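Local structure of geranyltranstransferase (IspA) (Helicobacter pylori, 3LLW) at residues G219-L224 and Q269-E274. The protein is a member of the FPP/GGPP synthase family and probably acts as a magnesium-dependent prenyltransferase in isoprenoid biosynthesis. Numbering follows the deposited sequence.
Sequences GLKMGL and QTLKTE
Lys221 and Glu274 join in a salt bridge that links helix 209-236 to helix 261-279, with Lys221 NZ 2.8 Å from Glu274 OE2. The ammonium comes down on that oxygen from above, 70° out of the carboxylate plane, and Lys221 NZ lies clearly farther from the other oxygen, Glu274 OE1, at 3.6 Å. The two side chains meet at about a right angle. Glu274 swings CG anti to its own N (chi1 -159°) and then runs straight out, whereas the lysine chain bends at chi3 and chi4, a turn that brings NZ over the carboxylate. Lys221 CE follows NZ in and sits 3.3 Å from Glu274 OE2. Since Glu274 is exposed and Lys221 partly so, the ion pair lies toward the solvent side of the interface.

The apolar part is carried by Leu271, which is buried and sends its two methyls to different neighbours. Leu271 CD1 lies 4.1 Å from both Leu224 CG and Leu224 CD2, the two leucines crossing nearly at right angles. Leu271 CD2 lies 4.2 Å from Lys221 NZ, placing the leucine beside the salt bridge. Leu271 also packs on Cys225 of helix 209-236, just past Leu224.

Within 269-274, Gln269 O accepts both Thr273 N and Thr273 OG1, from opposite faces of its carbonyl plane; Thr273 OG1 is 3.1 Å from Gln269 O.

On 219-224, Met222 leaves the backbone away from 269-274, and its side chain touches helices 51-63, 178-204 and 287-301. The segments run nearly antiparallel, at 153° and 9.9 Å between axes, so this is side-by-side packing of helices 209-236 and 261-279, away from the magnesium-binding aspartates, in the predominantly alpha-helical fold of the polyprenyl synthases.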
loop_
_atom_site.group_PDB
_atom_site.type_symbol
_atom_site.label_atom_id
_atom_site.label_comp_id
_atom_site.label_asym_id
_atom_site.label_seq_id
_atom_site.Cartn_x
_atom_site.Cartn_y
_atom_site.Cartn_z
ATOM N N GLY A 219 -5.701 21.042 -9.319
ATOM C CA GLY A 219 -4.546 20.158 -9.250
ATOM C C GLY A 219 -4.318 19.339 -10.492
ATOM O O GLY A 219 -3.175 19.163 -10.919
ATOM N N LEU A 220 -5.405 18.848 -11.076
ATOM C CA LEU A 220 -5.342 18.141 -12.349
ATOM C C LEU A 220 -4.766 19.028 -13.449
ATOM O O LEU A 220 -3.903 18.590 -14.228
ATOM C CB LEU A 220 -6.731 17.641 -12.749
ATOM C CG LEU A 220 -7.105 16.155 -12.715
ATOM C CD1 LEU A 220 -6.418 15.360 -11.611
ATOM C CD2 LEU A 220 -8.629 15.998 -12.627
ATOM N N LYS A 221 -5.236 20.277 -13.491
ATOM C CA LYS A 221 -4.815 21.245 -14.500
ATOM C C LYS A 221 -3.374 21.666 -14.283
ATOM O O LYS A 221 -2.588 21.755 -15.225
ATOM C CB LYS A 221 -5.727 22.465 -14.476
ATOM C CG LYS A 221 -5.879 23.143 -15.816
ATOM C CD LYS A 221 -6.776 24.371 -15.711
ATOM C CE LYS A 221 -7.847 24.357 -16.789
ATOM N NZ LYS A 221 -7.340 23.822 -18.101
ATOM N N MET A 222 -3.023 21.896 -13.030
ATOM C CA MET A 222 -1.676 22.299 -12.681
ATOM C C MET A 222 -0.650 21.162 -12.855
ATOM O O MET A 222 0.505 21.413 -13.203
ATOM C CB MET A 222 -1.663 22.821 -11.256
ATOM C CG MET A 222 -0.310 23.243 -10.785
ATOM S SD MET A 222 0.056 22.305 -9.309
ATOM C CE MET A 222 -1.225 22.974 -8.244
ATOM N N GLY A 223 -1.084 19.925 -12.613
ATOM C CA GLY A 223 -0.245 18.753 -12.779
ATOM C C GLY A 223 0.094 18.503 -14.230
ATOM O O GLY A 223 1.205 18.076 -14.548
ATOM N N LEU A 224 -0.874 18.763 -15.107
ATOM C CA LEU A 224 -0.634 18.747 -16.545
ATOM C C LEU A 224 0.398 19.806 -16.903
ATOM O O LEU A 224 1.399 19.516 -17.576
ATOM C CB LEU A 224 -1.928 18.986 -17.323
ATOM C CG LEU A 224 -1.842 19.016 -18.856
ATOM C CD1 LEU A 224 -1.310 17.688 -19.421
ATOM C CD2 LEU A 224 -3.203 19.364 -19.465
ATOM N N GLN A 269 2.817 28.063 -21.844
ATOM C CA GLN A 269 2.441 29.466 -21.620
ATOM C C GLN A 269 0.933 29.716 -21.550
ATOM O O GLN A 269 0.481 30.459 -20.683
ATOM C CB GLN A 269 3.074 30.407 -22.661
ATOM C CG GLN A 269 4.608 30.295 -22.871
ATOM C CD GLN A 269 5.431 30.163 -21.585
ATOM O OE1 GLN A 269 5.242 30.915 -20.619
ATOM N NE2 GLN A 269 6.368 29.213 -21.582
ATOM N N THR A 270 0.151 29.103 -22.436
ATOM C CA THR A 270 -1.306 29.300 -22.366
ATOM C C THR A 270 -1.938 28.571 -21.175
ATOM O O THR A 270 -2.884 29.080 -20.572
ATOM C CB THR A 270 -2.058 28.985 -23.699
ATOM O OG1 THR A 270 -2.058 27.574 -23.953
ATOM C CG2 THR A 270 -1.432 29.727 -24.879
ATOM N N LEU A 271 -1.407 27.397 -20.826
ATOM C CA LEU A 271 -1.853 26.683 -19.618
ATOM C C LEU A 271 -1.522 27.446 -18.343
ATOM O O LEU A 271 -2.388 27.589 -17.464
ATOM C CB LEU A 271 -1.257 25.278 -19.540
ATOM C CG LEU A 271 -2.042 24.112 -20.129
ATOM C CD1 LEU A 271 -1.217 22.867 -19.945
ATOM C CD2 LEU A 271 -3.424 23.952 -19.481
ATOM N N LYS A 272 -0.274 27.932 -18.266
ATOM C CA LYS A 272 0.218 28.812 -17.190
ATOM C C LYS A 272 -0.804 29.878 -16.877
ATOM O O LYS A 272 -1.243 30.020 -15.734
ATOM C CB LYS A 272 1.470 29.542 -17.661
ATOM C CG LYS A 272 2.707 29.385 -16.810
ATOM C CD LYS A 272 3.586 28.264 -17.349
ATOM C CE LYS A 272 5.074 28.588 -17.230
ATOM N NZ LYS A 272 5.581 29.462 -18.323
ATOM N N THR A 273 -1.172 30.611 -17.930
ATOM C CA THR A 273 -2.092 31.734 -17.883
ATOM C C THR A 273 -3.423 31.260 -17.343
ATOM O O THR A 273 -3.929 31.822 -16.383
ATOM C CB THR A 273 -2.273 32.363 -19.303
ATOM O OG1 THR A 273 -1.053 32.999 -19.701
ATOM C CG2 THR A 273 -3.415 33.382 -19.330
ATOM N N GLU A 274 -3.942 30.197 -17.953
ATOM C CA GLU A 274 -5.216 29.593 -17.601
ATOM C C GLU A 274 -5.265 29.161 -16.132
ATOM O O GLU A 274 -6.260 29.401 -15.438
ATOM C CB GLU A 274 -5.438 28.391 -18.513
ATOM C CG GLU A 274 -6.869 27.943 -18.644
ATOM C CD GLU A 274 -7.005 26.730 -19.533
ATOM O OE1 GLU A 274 -6.031 26.387 -20.243
ATOM O OE2 GLU A 274 -8.088 26.112 -19.523
#